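Local coordinates for protein HTH-type transcriptional regulator PrpR (Mycobacterium tuberculosis, PDB 6D2S) that regulates transcription of the genes for short-chain fatty acid catabolism through the glyoxylate and methylcitrate cycles, and is needed to assimilate propionate derived from cholesterol, at residues Q90-L95 against Y129-F134; R139-A144 against R157-G162; R187-G192 against P257-A262; W215-A220 against Y240-K245. One frame throughout, in Å; residues are numbered along the deposited sequence.

Contacts 1 and 2 belong to the helical IrrE-like part of the chain, contacts 3 and 4 to the GAF-clan C-terminal part. Contact 1 (90-95 with 129-134) is wholly buried and largely apolar, an alanine-lined helix crossing without hydrogen bonds between its segments. Contact 2 (139-144 with 157-162), about 15 Å away between centres, adds a water-bridged charged rim to an aromatic core. Contacts 3 and 4 touch each other and share one antiparallel sheet: 187-192 with 257-262 is backbone pairing that frays into a solvent-side turn with a weak salt bridge, whereas 215-220 with 240-245 is a short helix packed on the sheet without hydrogen bonds.

Contact 1: Q90-L95 against Y129-F134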
loop_
_atom_site.group_PDB
_atom_site.type_symbol
_atom_site.label_atom_id
_atom_site.label_comp_id
_atom_site.label_asym_id
_atom_site.label_seq_id
_atom_site.Cartn_x
_atom_site.Cartn_y
_atom_site.Cartn_z
ATOM N N GLN A 90 9.883 -4.351 3.706
ATOM C CA GLN A 90 11.169 -3.660 3.678
ATOM C C GLN A 90 12.126 -4.298 2.680
ATOM O O GLN A 90 12.839 -3.593 1.960
ATOM C CB GLN A 90 11.797 -3.662 5.071
ATOM C CG GLN A 90 11.024 -2.848 6.077
ATOM C CD GLN A 90 10.818 -1.417 5.614
ATOM O OE1 GLN A 90 11.774 -0.732 5.247
ATOM N NE2 GLN A 90 9.571 -0.954 5.647
ATOM N N ILE A 91 12.194 -5.633 2.665
ATOM C CA ILE A 91 13.122 -6.317 1.773
ATOM C C ILE A 91 12.731 -6.082 0.327
ATOM O O ILE A 91 13.587 -5.835 -0.534
ATOM C CB ILE A 91 13.172 -7.822 2.101
ATOM C CG1 ILE A 91 13.609 -8.029 3.552
ATOM C CG2 ILE A 91 14.121 -8.540 1.132
ATOM C CD1 ILE A 91 13.238 -9.446 4.114
ATOM N N ALA A 92 11.430 -6.150 0.031
ATOM C CA ALA A 92 10.989 -5.938 -1.340
ATOM C C ALA A 92 11.178 -4.488 -1.768
ATOM O O ALA A 92 11.439 -4.222 -2.949
ATOM C CB ALA A 92 9.516 -6.367 -1.487
ATOM N N THR A 93 11.074 -3.547 -0.828
ATOM C CA THR A 93 11.382 -2.156 -1.146
ATOM C C THR A 93 12.837 -2.014 -1.567
ATOM O O THR A 93 13.137 -1.399 -2.596
ATOM C CB THR A 93 11.062 -1.244 0.041
ATOM O OG1 THR A 93 9.653 -1.263 0.289
ATOM C CG2 THR A 93 11.475 0.210 -0.270
ATOM N N GLN A 94 13.758 -2.632 -0.811
ATOM C CA GLN A 94 15.169 -2.588 -1.190
ATOM C C GLN A 94 15.420 -3.332 -2.498
ATOM O O GLN A 94 16.268 -2.917 -3.299
ATOM C CB GLN A 94 16.041 -3.170 -0.070
ATOM C CG GLN A 94 17.531 -2.896 -0.263
ATOM C CD GLN A 94 17.833 -1.416 -0.180
ATOM O OE1 GLN A 94 18.606 -0.869 -0.981
ATOM N NE2 GLN A 94 17.223 -0.753 0.794
ATOM N N LEU A 95 14.688 -4.429 -2.737
ATOM C CA LEU A 95 14.814 -5.150 -4.002
ATOM C C LEU A 95 14.495 -4.237 -5.181
ATOM O O LEU A 95 15.187 -4.262 -6.210
ATOM C CB LEU A 95 13.883 -6.369 -4.006
ATOM C CG LEU A 95 13.562 -7.047 -5.353
ATOM C CD1 LEU A 95 14.803 -7.448 -6.099
ATOM C CD2 LEU A 95 12.653 -8.271 -5.136
ATOM N N TYR A 129 5.639 1.096 -3.915
ATOM C CA TYR A 129 4.609 0.510 -4.775
ATOM C C TYR A 129 4.990 -0.906 -5.196
ATOM O O TYR A 129 4.172 -1.841 -5.130
ATOM C CB TYR A 129 4.380 1.406 -6.012
ATOM C CG TYR A 129 3.314 0.857 -6.955
ATOM C CD1 TYR A 129 3.609 -0.175 -7.830
ATOM C CD2 TYR A 129 2.015 1.376 -6.951
ATOM C CE1 TYR A 129 2.642 -0.700 -8.680
ATOM C CE2 TYR A 129 1.037 0.858 -7.794
ATOM C CZ TYR A 129 1.363 -0.177 -8.660
ATOM O OH TYR A 129 0.407 -0.693 -9.513
ATOM N N PHE A 130 6.225 -1.074 -5.670
ATOM C CA PHE A 130 6.714 -2.398 -6.047
ATOM C C PHE A 130 6.604 -3.381 -4.888
ATOM O O PHE A 130 6.192 -4.534 -5.081
ATOM C CB PHE A 130 8.168 -2.292 -6.519
ATOM C CG PHE A 130 8.797 -3.617 -6.855
ATOM C CD1 PHE A 130 8.732 -4.128 -8.146
ATOM C CD2 PHE A 130 9.465 -4.349 -5.875
ATOM C CE1 PHE A 130 9.329 -5.345 -8.457
ATOM C CE2 PHE A 130 10.056 -5.560 -6.181
ATOM C CZ PHE A 130 9.989 -6.060 -7.468
ATOM N N ALA A 131 6.992 -2.954 -3.680
ATOM C CA ALA A 131 6.939 -3.862 -2.534
ATOM C C ALA A 131 5.509 -4.313 -2.267
ATOM O O ALA A 131 5.259 -5.494 -2.020
ATOM C CB ALA A 131 7.532 -3.198 -1.289
ATOM N N GLY A 132 4.551 -3.387 -2.341
ATOM C CA GLY A 132 3.154 -3.778 -2.211
ATOM C C GLY A 132 2.714 -4.749 -3.292
ATOM O O GLY A 132 1.937 -5.670 -3.031
ATOM N N ALA A 133 3.186 -4.547 -4.523
ATOM C CA ALA A 133 2.775 -5.402 -5.628
ATOM C C ALA A 133 3.493 -6.743 -5.602
ATOM O O ALA A 133 3.024 -7.691 -6.234
ATOM C CB ALA A 133 3.017 -4.708 -6.970
ATOM N N PHE A 134 4.603 -6.844 -4.868
ATOM C CA PHE A 134 5.277 -8.129 -4.704
ATOM C C PHE A 134 4.626 -8.960 -3.593
ATOM O O PHE A 134 4.357 -10.158 -3.770
ATOM C CB PHE A 134 6.763 -7.884 -4.401
ATOM C CG PHE A 134 7.612 -9.119 -4.538
ATOM C CD1 PHE A 134 7.596 -10.095 -3.554
ATOM C CD2 PHE A 134 8.397 -9.316 -5.658
ATOM C CE1 PHE A 134 8.354 -11.251 -3.683
ATOM C CE2 PHE A 134 9.149 -10.478 -5.790
ATOM C CZ PHE A 134 9.126 -11.435 -4.797
#
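A92 and A131 mark the crossing of two helices whose axes come within 7.8 Å and run at 123° to each other; A92 CA and A131 CA are 4.7 Å apart. Alanine on both sides permits this closeness: A92 CB lies 3.7 Å from A131 CB and equally near A131 CA. On one flank, A131 CB reaches T93 OG1 at 3.3 Å, a hydroxyl that is already hydrogen-bonded to F89 O one helical turn back. The other flank is filled by larger side chains. L95 CD2 sits at the edge of the F130 ring, near its plane, 3.9 Å from F130 CE2, and also meets F134 CE2 at 4.2 Å. F130 CG stands anti to the backbone N (chi1 177°), and the ring beyond it has CD2 3.5 Å from A92 O. Helices 19-31 and 39-51 close over the L95 and F134 side chains. This is a close, alanine-mediated helix crossing in the buried core of the IrrE N-terminal-like domain, a family of the Peptidase_MA clan.

Contact 2: R139-A144 against R157-G162; sequences REFHRA and RRFGVG
F159 is met at CE2 by F141 and A144 and at CE1 by E140. F141 turns its edge toward the F159 face in an offset edge-to-face pair, with centroids 5.6 Å apart and planes inclined by 60°; F141 CD1 and F159 CE2 make the nearest approach. A144 CB lies at the rim of the same ring, near its plane and 3.7 Å from F159 CE2. That methyl serves a second flat group as well: it stands over the centre of one face of the R158 guanidinium, 3.6 Å from R158 CZ. R158 reaches across with its chain extended from CG to NE, and its CG rests over one face of the F159 ring, offset toward the rim. E140 slides past F159 in the opposite direction, its OE2 3.5 Å from F159 CE1 and its carboxylate turned 38° from the ring plane. The two charged groups do not touch directly. A water in the guanidinium plane accepts from R158 NE at 2.8 Å and donates to E140 OE2 at 2.6 Å, while T36 OG1 gives that carboxylate oxygen a further hydrogen bond. The polar bridge thus borders a buried aromatic centre. The contact joins helix 138-147 to the end of helix 152-159, just before the chain turns at G160; helix 163-170 packs against F141 through V166, R169 and L170.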
loop_
_atom_site.group_PDB
_atom_site.type_symbol
_atom_site.label_atom_id
_atom_site.label_comp_id
_atom_site.label_asym_id
_atom_site.label_seq_id
_atom_site.Cartn_x
_atom_site.Cartn_y
_atom_site.Cartn_z
ATOM N N ARG A 139 -2.889 -10.688 -9.696
ATOM C CA ARG A 139 -4.003 -11.573 -10.016
ATOM C C ARG A 139 -4.444 -12.362 -8.793
ATOM O O ARG A 139 -5.644 -12.554 -8.562
ATOM C CB ARG A 139 -3.624 -12.526 -11.155
ATOM C CG ARG A 139 -3.477 -11.860 -12.515
ATOM C CD ARG A 139 -3.262 -12.909 -13.595
ATOM N NE ARG A 139 -3.079 -12.322 -14.917
ATOM C CZ ARG A 139 -2.833 -13.026 -16.020
ATOM N NH1 ARG A 139 -2.738 -14.348 -15.959
ATOM N NH2 ARG A 139 -2.679 -12.407 -17.183
ATOM N N GLU A 140 -3.483 -12.845 -8.009
ATOM C CA GLU A 140 -3.822 -13.583 -6.798
ATOM C C GLU A 140 -4.565 -12.694 -5.809
ATOM O O GLU A 140 -5.556 -13.118 -5.203
ATOM C CB GLU A 140 -2.546 -14.154 -6.164
ATOM C CG GLU A 140 -2.799 -14.888 -4.858
ATOM C CD GLU A 140 -1.533 -15.503 -4.264
ATOM O OE1 GLU A 140 -0.557 -15.723 -5.013
ATOM O OE2 GLU A 140 -1.523 -15.754 -3.044
ATOM N N PHE A 141 -4.089 -11.461 -5.619
ATOM C CA PHE A 141 -4.726 -10.551 -4.676
ATOM C C PHE A 141 -6.116 -10.146 -5.155
ATOM O O PHE A 141 -7.074 -10.114 -4.366
ATOM C CB PHE A 141 -3.840 -9.317 -4.478
ATOM C CG PHE A 141 -4.393 -8.332 -3.496
ATOM C CD1 PHE A 141 -4.378 -8.610 -2.136
ATOM C CD2 PHE A 141 -4.918 -7.111 -3.935
ATOM C CE1 PHE A 141 -4.899 -7.692 -1.215
ATOM C CE2 PHE A 141 -5.431 -6.195 -3.026
ATOM C CZ PHE A 141 -5.427 -6.486 -1.666
ATOM N N HIS A 142 -6.240 -9.841 -6.449
ATOM C CA HIS A 142 -7.542 -9.490 -7.017
ATOM C C HIS A 142 -8.531 -10.628 -6.835
ATOM O O HIS A 142 -9.671 -10.414 -6.399
ATOM C CB HIS A 142 -7.380 -9.134 -8.499
ATOM C CG HIS A 142 -8.653 -8.708 -9.167
ATOM N ND1 HIS A 142 -9.506 -9.600 -9.784
ATOM C CD2 HIS A 142 -9.211 -7.485 -9.325
ATOM C CE1 HIS A 142 -10.538 -8.944 -10.287
ATOM N NE2 HIS A 142 -10.378 -7.657 -10.031
ATOM N N ARG A 143 -8.104 -11.855 -7.165
ATOM C CA ARG A 143 -8.967 -13.016 -6.973
ATOM C C ARG A 143 -9.366 -13.164 -5.510
ATOM O O ARG A 143 -10.530 -13.455 -5.206
ATOM C CB ARG A 143 -8.262 -14.278 -7.478
ATOM C CG ARG A 143 -9.069 -15.562 -7.345
ATOM C CD ARG A 143 -8.355 -16.743 -8.014
ATOM N NE ARG A 143 -7.089 -17.092 -7.365
ATOM C CZ ARG A 143 -5.883 -16.800 -7.850
ATOM N NH1 ARG A 143 -5.765 -16.146 -9.000
ATOM N NH2 ARG A 143 -4.791 -17.163 -7.186
ATOM N N ALA A 144 -8.422 -12.954 -4.590
ATOM C CA ALA A 144 -8.731 -13.083 -3.168
ATOM C C ALA A 144 -9.692 -11.997 -2.714
ATOM O O ALA A 144 -10.595 -12.254 -1.907
ATOM C CB ALA A 144 -7.443 -13.027 -2.339
ATOM N N ARG A 157 -5.053 -10.991 7.043
ATOM C CA ARG A 157 -4.676 -12.259 7.658
ATOM C C ARG A 157 -4.245 -13.276 6.609
ATOM O O ARG A 157 -3.304 -14.049 6.834
ATOM C CB ARG A 157 -5.837 -12.796 8.492
ATOM C CG ARG A 157 -6.103 -11.963 9.725
ATOM C CD ARG A 157 -6.888 -12.744 10.765
ATOM N NE ARG A 157 -8.325 -12.612 10.572
ATOM C CZ ARG A 157 -9.042 -11.602 11.047
ATOM N NH1 ARG A 157 -8.448 -10.635 11.736
ATOM N NH2 ARG A 157 -10.350 -11.555 10.834
ATOM N N ARG A 158 -4.913 -13.287 5.458
ATOM C CA ARG A 158 -4.565 -14.247 4.415
ATOM C C ARG A 158 -3.157 -14.020 3.884
ATOM O O ARG A 158 -2.398 -14.980 3.684
ATOM C CB ARG A 158 -5.572 -14.165 3.271
ATOM C CG ARG A 158 -5.166 -14.977 2.044
ATOM C CD ARG A 158 -6.382 -15.336 1.211
ATOM N NE ARG A 158 -6.018 -15.813 -0.119
ATOM C CZ ARG A 158 -6.885 -16.342 -0.977
ATOM N NH1 ARG A 158 -8.160 -16.472 -0.635
ATOM N NH2 ARG A 158 -6.477 -16.748 -2.173
ATOM N N PHE A 159 -2.794 -12.761 3.624
ATOM C CA PHE A 159 -1.482 -12.449 3.066
ATOM C C PHE A 159 -0.453 -12.079 4.124
ATOM O O PHE A 159 0.735 -11.972 3.797
ATOM C CB PHE A 159 -1.595 -11.329 2.025
ATOM C CG PHE A 159 -2.318 -11.758 0.789
ATOM C CD1 PHE A 159 -1.642 -12.403 -0.233
ATOM C CD2 PHE A 159 -3.683 -11.568 0.665
ATOM C CE1 PHE A 159 -2.305 -12.824 -1.378
ATOM C CE2 PHE A 159 -4.357 -11.988 -0.482
ATOM C CZ PHE A 159 -3.667 -12.619 -1.503
ATOM N N GLY A 160 -0.874 -11.927 5.378
ATOM C CA GLY A 160 0.039 -11.607 6.462
ATOM C C GLY A 160 0.504 -10.171 6.495
ATOM O O GLY A 160 1.646 -9.903 6.900
ATOM N N VAL A 161 -0.346 -9.228 6.093
ATOM C CA VAL A 161 0.028 -7.823 6.019
ATOM C C VAL A 161 -0.976 -6.992 6.810
ATOM O O VAL A 161 -2.055 -7.456 7.179
ATOM C CB VAL A 161 0.128 -7.327 4.560
ATOM C CG1 VAL A 161 1.194 -8.128 3.808
ATOM C CG2 VAL A 161 -1.219 -7.449 3.855
ATOM N N GLY A 162 -0.603 -5.733 7.061
ATOM C CA GLY A 162 -1.427 -4.856 7.869
ATOM C C GLY A 162 -2.577 -4.211 7.105
ATOM O O GLY A 162 -2.650 -4.231 5.879
HETATM O O HOH W 1 -3.668 -16.325 -1.640
#

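Contact 3: R187-G192 against P257-A262; sequences RTDKAG and PHKNFA
T188 and A262 form the tight end of this contact, an antiparallel hydrogen-bonded pair. T188 N donates to A262 O at 2.9 Å and A262 N to T188 O at 2.8 Å, both bonds nearly straight. T188 CG2 and A262 CB lie on the same face of the sheet, 4.0 Å apart. The other face carries F261, whose ring has R187 beside it pointing the same way. R187 bends at chi3 (53°), which turns NE out of the extended line; R187 NH1 lies 3.6 Å from F261 CE1, with guanidinium and ring planes 84° apart. T188, F261 and A262 are buried. Past D189 and F261 the backbones part, and between K190 and N260 a water takes over, accepting from K190 N at 3.0 Å and donating to N260 O. On this solvent side K190 and K259 are exposed. The K259 chain extends beyond CG and crosses D189 obliquely, making a salt bridge that is weak at 3.4 Å from K259 NZ to D189 OD2; the same carboxylate oxygen is also hydrogen-bonded by N193 ND2. D189 opens a type I turn to G192, and its backbone O accepts from both G192 N and T188 OG1. Strand 261-268 here lies between strands 183-189 and 239-247 of the five-stranded sheet. Strand 194-198 flanks R187 and T188, and V217 of helix 215-218 packs on T188 and A262.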
loop_
_atom_site.group_PDB
_atom_site.type_symbol
_atom_site.label_atom_id
_atom_site.label_comp_id
_atom_site.label_asym_id
_atom_site.label_seq_id
_atom_site.Cartn_x
_atom_site.Cartn_y
_atom_site.Cartn_z
ATOM N N ARG A 187 -6.075 8.587 4.159
ATOM C CA ARG A 187 -5.345 8.389 5.400
ATOM C C ARG A 187 -5.262 9.718 6.134
ATOM O O ARG A 187 -5.028 10.762 5.517
ATOM C CB ARG A 187 -3.942 7.844 5.139
ATOM C CG ARG A 187 -3.137 7.643 6.406
ATOM C CD ARG A 187 -1.752 7.119 6.107
ATOM N NE ARG A 187 -1.044 7.943 5.133
ATOM C CZ ARG A 187 -0.559 9.153 5.392
ATOM N NH1 ARG A 187 -0.718 9.688 6.595
ATOM N NH2 ARG A 187 0.080 9.830 4.449
ATOM N N THR A 188 -5.457 9.680 7.449
ATOM C CA THR A 188 -5.406 10.888 8.257
ATOM C C THR A 188 -4.799 10.558 9.610
ATOM O O THR A 188 -4.916 9.432 10.098
ATOM C CB THR A 188 -6.803 11.499 8.450
ATOM O OG1 THR A 188 -6.705 12.687 9.242
ATOM C CG2 THR A 188 -7.721 10.517 9.156
ATOM N N ASP A 189 -4.156 11.551 10.216
ATOM C CA ASP A 189 -3.737 11.445 11.602
ATOM C C ASP A 189 -4.766 12.148 12.484
ATOM O O ASP A 189 -5.764 12.694 12.006
ATOM C CB ASP A 189 -2.323 12.007 11.792
ATOM C CG ASP A 189 -2.225 13.495 11.485
ATOM O OD1 ASP A 189 -3.268 14.179 11.431
ATOM O OD2 ASP A 189 -1.087 13.979 11.295
ATOM N N LYS A 190 -4.523 12.128 13.797
ATOM C CA LYS A 190 -5.481 12.722 14.719
ATOM C C LYS A 190 -5.644 14.221 14.497
ATOM O O LYS A 190 -6.699 14.772 14.832
ATOM C CB LYS A 190 -5.067 12.439 16.167
ATOM C CG LYS A 190 -5.271 10.986 16.579
ATOM C CD LYS A 190 -4.964 10.740 18.049
ATOM C CE LYS A 190 -3.471 10.829 18.334
ATOM N NZ LYS A 190 -3.085 10.064 19.556
ATOM N N ALA A 191 -4.644 14.884 13.919
ATOM C CA ALA A 191 -4.664 16.328 13.723
ATOM C C ALA A 191 -5.227 16.747 12.368
ATOM O O ALA A 191 -5.094 17.917 11.994
ATOM C CB ALA A 191 -3.255 16.901 13.894
ATOM N N GLY A 192 -5.842 15.829 11.623
ATOM C CA GLY A 192 -6.481 16.178 10.371
ATOM C C GLY A 192 -5.575 16.232 9.163
ATOM O O GLY A 192 -6.062 16.505 8.059
ATOM N N PRO A 257 5.049 3.553 13.306
ATOM C CA PRO A 257 4.451 3.446 14.640
ATOM C C PRO A 257 4.620 4.687 15.502
ATOM O O PRO A 257 4.264 4.649 16.682
ATOM C CB PRO A 257 5.212 2.257 15.245
ATOM C CG PRO A 257 6.562 2.354 14.629
ATOM C CD PRO A 257 6.329 2.827 13.215
ATOM N N HIS A 258 5.151 5.778 14.942
ATOM C CA HIS A 258 5.401 6.981 15.727
ATOM C C HIS A 258 4.116 7.693 16.136
ATOM O O HIS A 258 4.143 8.484 17.084
ATOM C CB HIS A 258 6.304 7.938 14.947
ATOM C CG HIS A 258 5.730 8.381 13.636
ATOM N ND1 HIS A 258 5.491 7.510 12.594
ATOM C CD2 HIS A 258 5.349 9.605 13.197
ATOM C CE1 HIS A 258 4.987 8.178 11.572
ATOM N NE2 HIS A 258 4.892 9.450 11.911
ATOM N N LYS A 259 3.001 7.444 15.453
ATOM C CA LYS A 259 1.736 8.049 15.849
ATOM C C LYS A 259 0.595 7.238 15.254
ATOM O O LYS A 259 0.809 6.309 14.472
ATOM C CB LYS A 259 1.659 9.523 15.435
ATOM C CG LYS A 259 1.938 9.802 13.972
ATOM C CD LYS A 259 1.999 11.304 13.732
ATOM C CE LYS A 259 2.057 11.643 12.254
ATOM N NZ LYS A 259 2.148 13.114 12.048
ATOM N N ASN A 260 -0.625 7.593 15.649
ATOM C CA ASN A 260 -1.804 6.826 15.271
ATOM C C ASN A 260 -2.466 7.419 14.036
ATOM O O ASN A 260 -2.623 8.638 13.918
ATOM C CB ASN A 260 -2.804 6.767 16.427
ATOM C CG ASN A 260 -2.378 5.796 17.515
ATOM O OD1 ASN A 260 -2.015 6.204 18.617
ATOM N ND2 ASN A 260 -2.425 4.503 17.210
ATOM N N PHE A 261 -2.846 6.545 13.114
ATOM C CA PHE A 261 -3.506 6.939 11.882
ATOM C C PHE A 261 -4.861 6.256 11.780
ATOM O O PHE A 261 -5.112 5.213 12.392
ATOM C CB PHE A 261 -2.660 6.576 10.648
ATOM C CG PHE A 261 -1.305 7.233 10.621
ATOM C CD1 PHE A 261 -1.130 8.474 10.025
ATOM C CD2 PHE A 261 -0.205 6.610 11.190
ATOM C CE1 PHE A 261 0.117 9.081 9.999
ATOM C CE2 PHE A 261 1.045 7.210 11.166
ATOM C CZ PHE A 261 1.205 8.447 10.570
ATOM N N ALA A 262 -5.736 6.866 10.991
ATOM C CA ALA A 262 -6.942 6.219 10.506
ATOM C C ALA A 262 -6.839 6.135 8.995
ATOM O O ALA A 262 -6.356 7.067 8.345
ATOM C CB ALA A 262 -8.203 6.980 10.911
HETATM O O HOH W 2 -2.008 10.863 14.943
#

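Contact 4: W215-A220 against Y240-K245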
loop_
_atom_site.group_PDB
_atom_site.type_symbol
_atom_site.label_atom_id
_atom_site.label_comp_id
_atom_site.label_asym_id
_atom_site.label_seq_id
_atom_site.Cartn_x
_atom_site.Cartn_y
_atom_site.Cartn_z
ATOM N N TRP A 215 -15.093 13.039 8.085
ATOM C CA TRP A 215 -15.524 12.154 9.157
ATOM C C TRP A 215 -15.647 10.711 8.687
ATOM O O TRP A 215 -15.673 9.798 9.518
ATOM C CB TRP A 215 -16.856 12.646 9.741
ATOM C CG TRP A 215 -17.874 13.015 8.702
ATOM C CD1 TRP A 215 -18.676 12.162 7.999
ATOM C CD2 TRP A 215 -18.211 14.338 8.258
ATOM N NE1 TRP A 215 -19.486 12.872 7.142
ATOM C CE2 TRP A 215 -19.220 14.208 7.284
ATOM C CE3 TRP A 215 -17.756 15.619 8.592
ATOM C CZ2 TRP A 215 -19.779 15.310 6.635
ATOM C CZ3 TRP A 215 -18.314 16.714 7.948
ATOM C CH2 TRP A 215 -19.313 16.552 6.982
ATOM N N VAL A 216 -15.710 10.478 7.374
ATOM C CA VAL A 216 -15.808 9.112 6.882
ATOM C C VAL A 216 -14.615 8.274 7.327
ATOM O O VAL A 216 -14.716 7.043 7.390
ATOM C CB VAL A 216 -15.957 9.104 5.348
ATOM C CG1 VAL A 216 -17.241 9.828 4.942
ATOM C CG2 VAL A 216 -14.745 9.754 4.693
ATOM N N VAL A 217 -13.482 8.907 7.648
ATOM C CA VAL A 217 -12.309 8.207 8.151
ATOM C C VAL A 217 -11.951 8.646 9.564
ATOM O O VAL A 217 -11.621 7.809 10.410
ATOM C CB VAL A 217 -11.102 8.387 7.205
ATOM C CG1 VAL A 217 -9.847 7.802 7.827
ATOM C CG2 VAL A 217 -11.391 7.732 5.863
ATOM N N HIS A 218 -12.027 9.947 9.848
ATOM C CA HIS A 218 -11.705 10.418 11.188
ATOM C C HIS A 218 -12.609 9.786 12.240
ATOM O O HIS A 218 -12.182 9.593 13.385
ATOM C CB HIS A 218 -11.793 11.942 11.251
ATOM C CG HIS A 218 -11.115 12.532 12.448
ATOM N ND1 HIS A 218 -11.763 12.730 13.648
ATOM C CD2 HIS A 218 -9.841 12.953 12.633
ATOM C CE1 HIS A 218 -10.919 13.254 14.519
ATOM N NE2 HIS A 218 -9.747 13.400 13.928
ATOM N N ASP A 219 -13.853 9.449 11.879
ATOM C CA ASP A 219 -14.742 8.784 12.829
ATOM C C ASP A 219 -14.121 7.521 13.414
ATOM O O ASP A 219 -14.526 7.082 14.493
ATOM C CB ASP A 219 -16.075 8.421 12.159
ATOM C CG ASP A 219 -17.038 9.603 12.048
ATOM O OD1 ASP A 219 -16.770 10.678 12.624
ATOM O OD2 ASP A 219 -18.073 9.442 11.371
ATOM N N ALA A 220 -13.153 6.912 12.720
ATOM C CA ALA A 220 -12.525 5.700 13.243
ATOM C C ALA A 220 -11.884 5.933 14.604
ATOM O O ALA A 220 -11.859 5.020 15.442
ATOM C CB ALA A 220 -11.481 5.175 12.252
ATOM N N TYR A 240 -21.110 7.593 -1.647
ATOM C CA TYR A 240 -19.986 6.682 -1.511
ATOM C C TYR A 240 -20.149 5.878 -0.234
ATOM O O TYR A 240 -20.610 6.401 0.786
ATOM C CB TYR A 240 -18.658 7.441 -1.509
ATOM C CG TYR A 240 -18.312 7.969 -2.881
ATOM C CD1 TYR A 240 -17.314 7.379 -3.656
ATOM C CD2 TYR A 240 -19.018 9.034 -3.421
ATOM C CE1 TYR A 240 -17.025 7.863 -4.929
ATOM C CE2 TYR A 240 -18.735 9.522 -4.681
ATOM C CZ TYR A 240 -17.744 8.939 -5.430
ATOM O OH TYR A 240 -17.485 9.448 -6.688
ATOM N N PHE A 241 -19.800 4.598 -0.315
ATOM C CA PHE A 241 -19.764 3.731 0.848
ATOM C C PHE A 241 -18.338 3.717 1.387
ATOM O O PHE A 241 -17.390 3.447 0.640
ATOM C CB PHE A 241 -20.230 2.318 0.487
ATOM C CG PHE A 241 -20.491 1.451 1.682
ATOM C CD1 PHE A 241 -21.784 1.173 2.082
ATOM C CD2 PHE A 241 -19.443 0.942 2.428
ATOM C CE1 PHE A 241 -22.032 0.389 3.190
ATOM C CE2 PHE A 241 -19.689 0.160 3.544
ATOM C CZ PHE A 241 -20.975 -0.123 3.918
ATOM N N TRP A 242 -18.191 4.024 2.672
ATOM C CA TRP A 242 -16.892 4.230 3.291
ATOM C C TRP A 242 -16.656 3.195 4.379
ATOM O O TRP A 242 -17.555 2.897 5.172
ATOM C CB TRP A 242 -16.788 5.640 3.885
ATOM C CG TRP A 242 -16.647 6.718 2.843
ATOM C CD1 TRP A 242 -17.645 7.463 2.282
ATOM C CD2 TRP A 242 -15.427 7.161 2.238
ATOM N NE1 TRP A 242 -17.117 8.340 1.361
ATOM C CE2 TRP A 242 -15.758 8.178 1.323
ATOM C CE3 TRP A 242 -14.085 6.797 2.390
ATOM C CZ2 TRP A 242 -14.797 8.836 0.560
ATOM C CZ3 TRP A 242 -13.136 7.447 1.629
ATOM C CH2 TRP A 242 -13.497 8.456 0.728
ATOM N N VAL A 243 -15.443 2.645 4.411
ATOM C CA VAL A 243 -15.016 1.738 5.473
ATOM C C VAL A 243 -13.677 2.243 5.986
ATOM O O VAL A 243 -12.789 2.560 5.187
ATOM C CB VAL A 243 -14.900 0.285 4.973
ATOM C CG1 VAL A 243 -14.531 -0.641 6.115
ATOM C CG2 VAL A 243 -16.206 -0.150 4.320
ATOM N N ALA A 244 -13.541 2.358 7.309
ATOM C CA ALA A 244 -12.356 2.963 7.903
ATOM C C ALA A 244 -11.992 2.251 9.198
ATOM O O ALA A 244 -12.840 1.666 9.875
ATOM C CB ALA A 244 -12.561 4.462 8.192
ATOM N N LYS A 245 -10.708 2.312 9.540
ATOM C CA LYS A 245 -10.263 1.802 10.826
ATOM C C LYS A 245 -8.975 2.511 11.207
ATOM O O LYS A 245 -8.209 2.934 10.333
ATOM C CB LYS A 245 -10.039 0.286 10.772
ATOM C CG LYS A 245 -9.885 -0.369 12.127
ATOM C CD LYS A 245 -9.899 -1.884 12.014
ATOM C CE LYS A 245 -8.507 -2.417 11.758
ATOM N NZ LYS A 245 -8.455 -3.904 11.898
#
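V216 and W242 make the main contact, a CH-pi interaction. V216 CB stands over the five-membered ring of the indole, 3.7 Å from its centroid and 19° off the ring normal. W242 CG is anti to its own carbonyl carbon (chi1 -73°), which places it beside the backbone N, with V216 CB 3.5 Å from W242 CG. The two methyls spread over the same face: V216 CG1 lies 3.6 Å from W242 CD1, and V216 CG2 lies over the centre, 3.6 Å from W242 CD2. Small apolar contacts continue the interface along the strand. A244 CB lies 3.8 Å from V217 CA and meets A220 CB at 4.3 Å; A220 CB also packs on the backbone, 3.8 Å from K245 C. One polar atom takes part through packing alone, V216 O lying 3.5 Å from A244 CB; no hydrogen bond joins the two segments. The K245 side chain leaves the interface for a salt bridge with D153. Helix 215-218 and the 3-10 turn after it thus lie on one face of the antiparallel sheet. On the same face V217 reaches V186 of strand 183-189, A220 touches A262 of strand 261-268, and V216 meets A232 of edge strand 228-233.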